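Local coordinates for protein AFP (Microbacterium arborescens, PDB 2YJK) that takes up and translocates iron as a Dps protein of the ferritin fold, assembled here as a shell of twelve subunits, at the interface of chains A and B and the interface of chains A and C. Numbering follows the deposited sequence. Chains: chain A/B/C, AFP.

Two different subunit junctions of the twelve-subunit Dps assembly draw on neighbouring stretches of chain A. Contact 2 uses the last turns of helix 15-45, whose residues face the helices and a loop of chain C, while contact 1 uses strand 46-47, the loop that directly follows and strand 103-104, against the C-terminal end of chain B. The centres of their C-alpha atoms lie about 18 Å apart. Contact 2 belongs to a two-fold interface and so has a twin with the chains exchanged; contact 1 belongs to an interface that is not an exact two-fold. Together they join three subunits.

Contact 1: the interface of chains A and B. Residues chain A 47-49, 104; chain B 157, 160-161.
A:Gly48 and B:Ala157 are joined by a backbone hydrogen bond, the glycine N donating to the alanine carbonyl O at 3.0 Å. The bond is nearly straight, 161° at the hydrogen, although the donor sits tilted from the carbonyl plane. Glycine suits this place because its phi is positive, a conformation that other residues adopt rarely, and its lack of a side chain may let the loop after strand 46-47 come close to the 3-10 turn 157-159 of chain B.

Packing contacts come next. The methyl CB of B:Ala160 rests against the root of A:Arg47, with CB to CB at 3.7 Å. B:Ala160 CB also packs 3.7 Å from the guanidinium nitrogen A:Arg47 NE, because the chain bends at chi2 (-72°) and chi3 (-94°) and curls round the methyl. A small apolar residue suits a place in the bend of such a chain.

The side-chain amide of A:Gln104, carried on strand 103-104, meets the C-terminal residue B:Glu161. The carbonyl A:Gln104 OE1 comes within 3.3 Å of B:Glu161 CB, and A:Gln104 NE2 lies 3.5 Å from the backbone C of B:Glu161. The amide thus touches the base of the glutamate rather than its carboxylate, and B:Glu161 is poorly ordered, which leaves the detail there uncertain.

By docking one subunit's C-terminal end onto another's loop and short strands, the patch probably contributes to closure of the Dps shell.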
ATOM      1  N   ARG A  47       6.325  32.702  -9.035  1.00 26.53           N
ATOM      2  CA  ARG A  47       7.704  32.959  -8.534  1.00 27.94           C
ATOM      3  C   ARG A  47       7.679  33.555  -7.147  1.00 27.22           C
ATOM      4  O   ARG A  47       6.647  34.023  -6.654  1.00 27.30           O
ATOM      5  CB  ARG A  47       8.428  34.022  -9.381  1.00 28.50           C
ATOM      6  CG  ARG A  47       8.143  33.947 -10.854  1.00 32.70           C
ATOM      7  CD  ARG A  47       8.786  32.813 -11.401  1.00 35.71           C
ATOM      8  NE  ARG A  47      10.100  33.096 -11.944  1.00 40.56           N
ATOM      9  CZ  ARG A  47      10.854  32.135 -12.480  1.00 43.71           C
ATOM     10  NH1 ARG A  47      10.417  30.850 -12.505  1.00 39.42           N
ATOM     11  NH2 ARG A  47      12.036  32.443 -12.987  1.00 43.29           N
ATOM     12  N   GLY A  48       8.846  33.573  -6.524  1.00 28.20           N
ATOM     13  CA  GLY A  48       9.006  34.357  -5.298  1.00 28.66           C
ATOM     14  C   GLY A  48       9.110  33.506  -4.052  1.00 29.55           C
ATOM     15  O   GLY A  48       9.169  32.277  -4.132  1.00 28.75           O
ATOM     16  N   SER A  49       9.081  34.169  -2.907  1.00 29.43           N
ATOM     17  CA  SER A  49       9.653  33.624  -1.705  1.00 31.44           C
ATOM     18  C   SER A  49       8.899  32.408  -1.210  1.00 31.96           C
ATOM     19  O   SER A  49       9.463  31.562  -0.513  1.00 33.91           O
ATOM     20  CB  SER A  49       9.736  34.737  -0.627  1.00 32.40           C
ATOM     21  OG  SER A  49       8.435  35.093  -0.158  1.00 35.59           O
ATOM     22  N   GLN A 104       4.540  37.028  -9.255  1.00 26.02           N
ATOM     23  CA  GLN A 104       4.805  36.769  -7.861  1.00 26.97           C
ATOM     24  C   GLN A 104       3.633  36.001  -7.262  1.00 26.84           C
ATOM     25  O   GLN A 104       2.493  36.183  -7.671  1.00 26.78           O
ATOM     26  CB  GLN A 104       5.026  38.113  -7.098  1.00 27.49           C
ATOM     27  CG  GLN A 104       6.301  38.821  -7.512  1.00 28.79           C
ATOM     28  CD  GLN A 104       7.471  37.967  -7.055  1.00 34.24           C
ATOM     29  OE1 GLN A 104       8.295  37.547  -7.847  1.00 35.72           O
ATOM     30  NE2 GLN A 104       7.475  37.626  -5.767  1.00 36.72           N
TER
ATOM     31  N   ALA B 157      13.524  29.655  -8.201  1.00 25.73           N
ATOM     32  CA  ALA B 157      12.226  30.310  -8.288  1.00 25.74           C
ATOM     33  C   ALA B 157      11.978  31.096  -6.991  1.00 26.36           C
ATOM     34  O   ALA B 157      11.386  32.147  -7.038  1.00 26.57           O
ATOM     35  CB  ALA B 157      11.097  29.261  -8.508  1.00 24.94           C
ATOM     36  N   ALA B 160      13.428  34.750  -7.225  1.00 45.51           N
ATOM     37  CA  ALA B 160      12.989  35.520  -8.411  1.00 50.14           C
ATOM     38  C   ALA B 160      12.385  36.843  -8.005  1.00 54.09           C
ATOM     39  O   ALA B 160      12.700  37.902  -8.588  1.00 56.26           O
ATOM     40  CB  ALA B 160      12.027  34.709  -9.261  1.00 50.08           C
ATOM     41  N   GLU B 161      11.555  36.827  -6.974  1.00 56.86           N
ATOM     42  CA  GLU B 161      11.497  38.054  -6.159  1.00 60.52           C
ATOM     43  C   GLU B 161      10.833  37.858  -4.762  1.00 61.45           C
ATOM     44  O   GLU B 161      11.128  36.869  -4.031  1.00 61.41           O
ATOM     45  CB  GLU B 161      10.986  39.272  -6.979  1.00 62.02           C
ATOM     46  CG  GLU B 161      11.444  40.700  -6.466  1.00 67.78           C
ATOM     47  CD  GLU B 161      12.964  40.810  -6.047  1.00 72.77           C
ATOM     48  OE1 GLU B 161      13.623  39.742  -5.816  1.00 72.00           O
ATOM     49  OE2 GLU B 161      13.479  41.978  -5.923  1.00 73.12           O
TER

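Contact 2: the interface of chains A and C. Residues chain A 40-41, 44; chain C 29, 33, 69, 73, 83, 85.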
ATOM      1  N   LYS A  40      -3.104  25.428 -13.715  1.00 19.24           N
ATOM      2  CA  LYS A  40      -1.849  24.883 -14.223  1.00 20.12           C
ATOM      3  C   LYS A  40      -0.935  26.056 -14.606  1.00 20.98           C
ATOM      4  O   LYS A  40       0.205  26.101 -14.190  1.00 21.70           O
ATOM      5  CB  LYS A  40      -2.084  23.976 -15.433  1.00 18.59           C
ATOM      6  CG  LYS A  40      -2.383  22.445 -14.956  1.00 23.77           C
ATOM      7  CD  LYS A  40      -1.266  21.859 -14.019  1.00 26.38           C
ATOM      8  CE  LYS A  40      -1.308  20.329 -13.795  1.00 30.28           C
ATOM      9  NZ  LYS A  40      -0.263  19.850 -12.829  1.00 31.67           N
ATOM     10  N   GLN A  41      -1.496  27.010 -15.352  1.00 22.10           N
ATOM     11  CA  GLN A  41      -0.856  28.260 -15.746  1.00 23.42           C
ATOM     12  C   GLN A  41      -0.190  28.950 -14.568  1.00 23.01           C
ATOM     13  O   GLN A  41       0.994  29.187 -14.599  1.00 22.45           O
ATOM     14  CB  GLN A  41      -1.882  29.196 -16.470  1.00 22.39           C
ATOM     15  CG  GLN A  41      -1.450  30.630 -16.734  1.00 24.95           C
ATOM     16  CD  GLN A  41      -0.333  30.716 -17.797  1.00 29.06           C
ATOM     17  OE1 GLN A  41      -0.044  29.719 -18.442  1.00 26.28           O
ATOM     18  NE2 GLN A  41       0.254  31.918 -17.994  1.00 26.48           N
ATOM     19  N   TRP A  44       2.672  26.748 -13.102  1.00 20.70           N
ATOM     20  CA  TRP A  44       3.926  26.832 -13.896  1.00 21.13           C
ATOM     21  C   TRP A  44       4.653  28.163 -13.728  1.00 21.81           C
ATOM     22  O   TRP A  44       5.918  28.209 -13.644  1.00 21.74           O
ATOM     23  CB  TRP A  44       3.685  26.553 -15.395  1.00 20.28           C
ATOM     24  CG  TRP A  44       3.140  25.111 -15.662  1.00 20.17           C
ATOM     25  CD1 TRP A  44       3.428  23.985 -14.984  1.00 18.38           C
ATOM     26  CD2 TRP A  44       2.155  24.751 -16.648  1.00 22.77           C
ATOM     27  NE1 TRP A  44       2.720  22.910 -15.506  1.00 23.34           N
ATOM     28  CE2 TRP A  44       1.923  23.362 -16.521  1.00 21.96           C
ATOM     29  CE3 TRP A  44       1.422  25.483 -17.611  1.00 22.38           C
ATOM     30  CZ2 TRP A  44       1.069  22.674 -17.363  1.00 24.84           C
ATOM     31  CZ3 TRP A  44       0.544  24.771 -18.480  1.00 24.52           C
ATOM     32  CH2 TRP A  44       0.367  23.395 -18.324  1.00 24.40           C
TER
ATOM     33  N   VAL C  29       2.720  21.964 -25.318  1.00 20.29           N
ATOM     34  CA  VAL C  29       1.911  22.268 -24.137  1.00 20.63           C
ATOM     35  C   VAL C  29       0.459  22.639 -24.528  1.00 20.47           C
ATOM     36  O   VAL C  29      -0.462  22.178 -23.890  1.00 18.91           O
ATOM     37  CB  VAL C  29       2.468  23.464 -23.326  1.00 19.88           C
ATOM     38  CG1 VAL C  29       1.472  23.808 -22.173  1.00 19.64           C
ATOM     39  CG2 VAL C  29       3.862  23.216 -22.763  1.00 18.76           C
ATOM     40  N   GLN C  33      -2.600  20.124 -23.290  1.00 22.30           N
ATOM     41  CA  GLN C  33      -3.589  20.754 -22.413  1.00 22.72           C
ATOM     42  C   GLN C  33      -4.993  20.789 -23.062  1.00 23.49           C
ATOM     43  O   GLN C  33      -6.013  20.581 -22.341  1.00 23.99           O
ATOM     44  CB  GLN C  33      -3.124  22.151 -21.979  1.00 22.43           C
ATOM     45  CG  GLN C  33      -3.859  22.748 -20.791  1.00 25.49           C
ATOM     46  CD  GLN C  33      -3.818  21.849 -19.540  1.00 28.70           C
ATOM     47  OE1 GLN C  33      -4.804  21.181 -19.208  1.00 32.01           O
ATOM     48  NE2 GLN C  33      -2.688  21.786 -18.893  1.00 24.83           N
ATOM     49  N   ALA C  69       1.669  17.684 -20.905  1.00 17.53           N
ATOM     50  CA  ALA C  69       1.566  19.152 -20.743  1.00 19.09           C
ATOM     51  C   ALA C  69       2.478  19.654 -19.626  1.00 18.80           C
ATOM     52  O   ALA C  69       3.264  20.549 -19.854  1.00 18.47           O
ATOM     53  CB  ALA C  69       0.076  19.595 -20.471  1.00 17.31           C
ATOM     54  N   ALA C  73       5.798  21.921 -20.157  1.00 18.13           N
ATOM     55  CA  ALA C  73       5.727  23.291 -19.630  1.00 17.96           C
ATOM     56  C   ALA C  73       6.826  23.528 -18.607  1.00 19.83           C
ATOM     57  O   ALA C  73       7.464  24.584 -18.619  1.00 20.24           O
ATOM     58  CB  ALA C  73       4.289  23.579 -18.975  1.00 17.47           C
ATOM     59  N   ILE C  83       5.311  30.507 -19.953  1.00 27.89           N
ATOM     60  CA  ILE C  83       4.428  29.849 -20.912  1.00 29.84           C
ATOM     61  C   ILE C  83       3.061  30.502 -20.771  1.00 30.56           C
ATOM     62  O   ILE C  83       2.580  30.722 -19.653  1.00 31.83           O
ATOM     63  CB  ILE C  83       4.445  28.317 -20.711  1.00 30.12           C
ATOM     64  CG1 ILE C  83       3.339  27.649 -21.531  1.00 32.01           C
ATOM     65  CG2 ILE C  83       4.327  27.884 -19.222  1.00 25.22           C
ATOM     66  CD1 ILE C  83       3.792  27.012 -22.768  1.00 32.03           C
ATOM     67  N   SER C  85      -0.435  29.587 -21.135  1.00 28.96           N
ATOM     68  CA  SER C  85      -1.365  28.489 -21.408  1.00 28.90           C
ATOM     69  C   SER C  85      -2.730  28.811 -20.719  1.00 29.53           C
ATOM     70  O   SER C  85      -3.449  27.898 -20.269  1.00 29.32           O
ATOM     71  CB  SER C  85      -0.743  27.186 -20.911  1.00 27.98           C
ATOM     72  OG  SER C  85      -1.474  26.041 -21.385  1.00 34.85           O
TER
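A:Trp44 lays its indole against C:Ala73, whose methyl CB stands over one face, 3.4 Å from the centroid of the six-membered ring and nearly as close to that of the five-membered ring. This CH-pi contact suits alanine on helix 51-78, since the short methyl lets the ring lie close to the helix. On the same side as C:Ala73, C:Ile83 brings its CG2 methyl near CB and CE3 of the tryptophan. At the rim, C:Ser85 CB lies in the ring plane, 3.7 Å from A:Trp44 CZ3, and C:Val29 CG1 touches the same corner. C:Gln33 approaches the far end with its amide nitrogen NE2, 3.5 Å from A:Trp44 CH2, the amide turned 44° from the indole plane. Were A:Trp44 replaced by an alanine, C:Ala73 would probably lose its aromatic partner and a gap would open beside C:Val29 and C:Ser85.

One helical turn before the tryptophan, A:Gln41 supplies the polar part of the contact. The carbonyl A:Gln41 OE1 accepts a hydrogen bond from the backbone N of C:Ser85 at 2.7 Å, the donor standing above the amide carbonyl plane. A:Gln41 NE2 donates to the carbonyl O of C:Ile83 at 3.1 Å, more bent at the hydrogen (137°). An amide offers this loop backbone both a donor and an acceptor, but the match is imperfect: A:Gln41 OE1 also lies 3.1 Å from C:Ile83 O, an unfavourable approach of two acceptors. CG anti to the backbone N (chi1 170°) and a bend at chi2 bring the amide to the loop.

Helix 15-45 of chain A sets both side chains on the same side. The patch is part of a two-fold interface, where Dps ferroxidase centres characteristically lie, and A:Lys40 also belongs to the iron oxide pocket. On the face opposite C:Ala73, the backbone O of A:Lys40 lies 3.3 Å above the plane of the A:Trp44 ring, offset toward its rim.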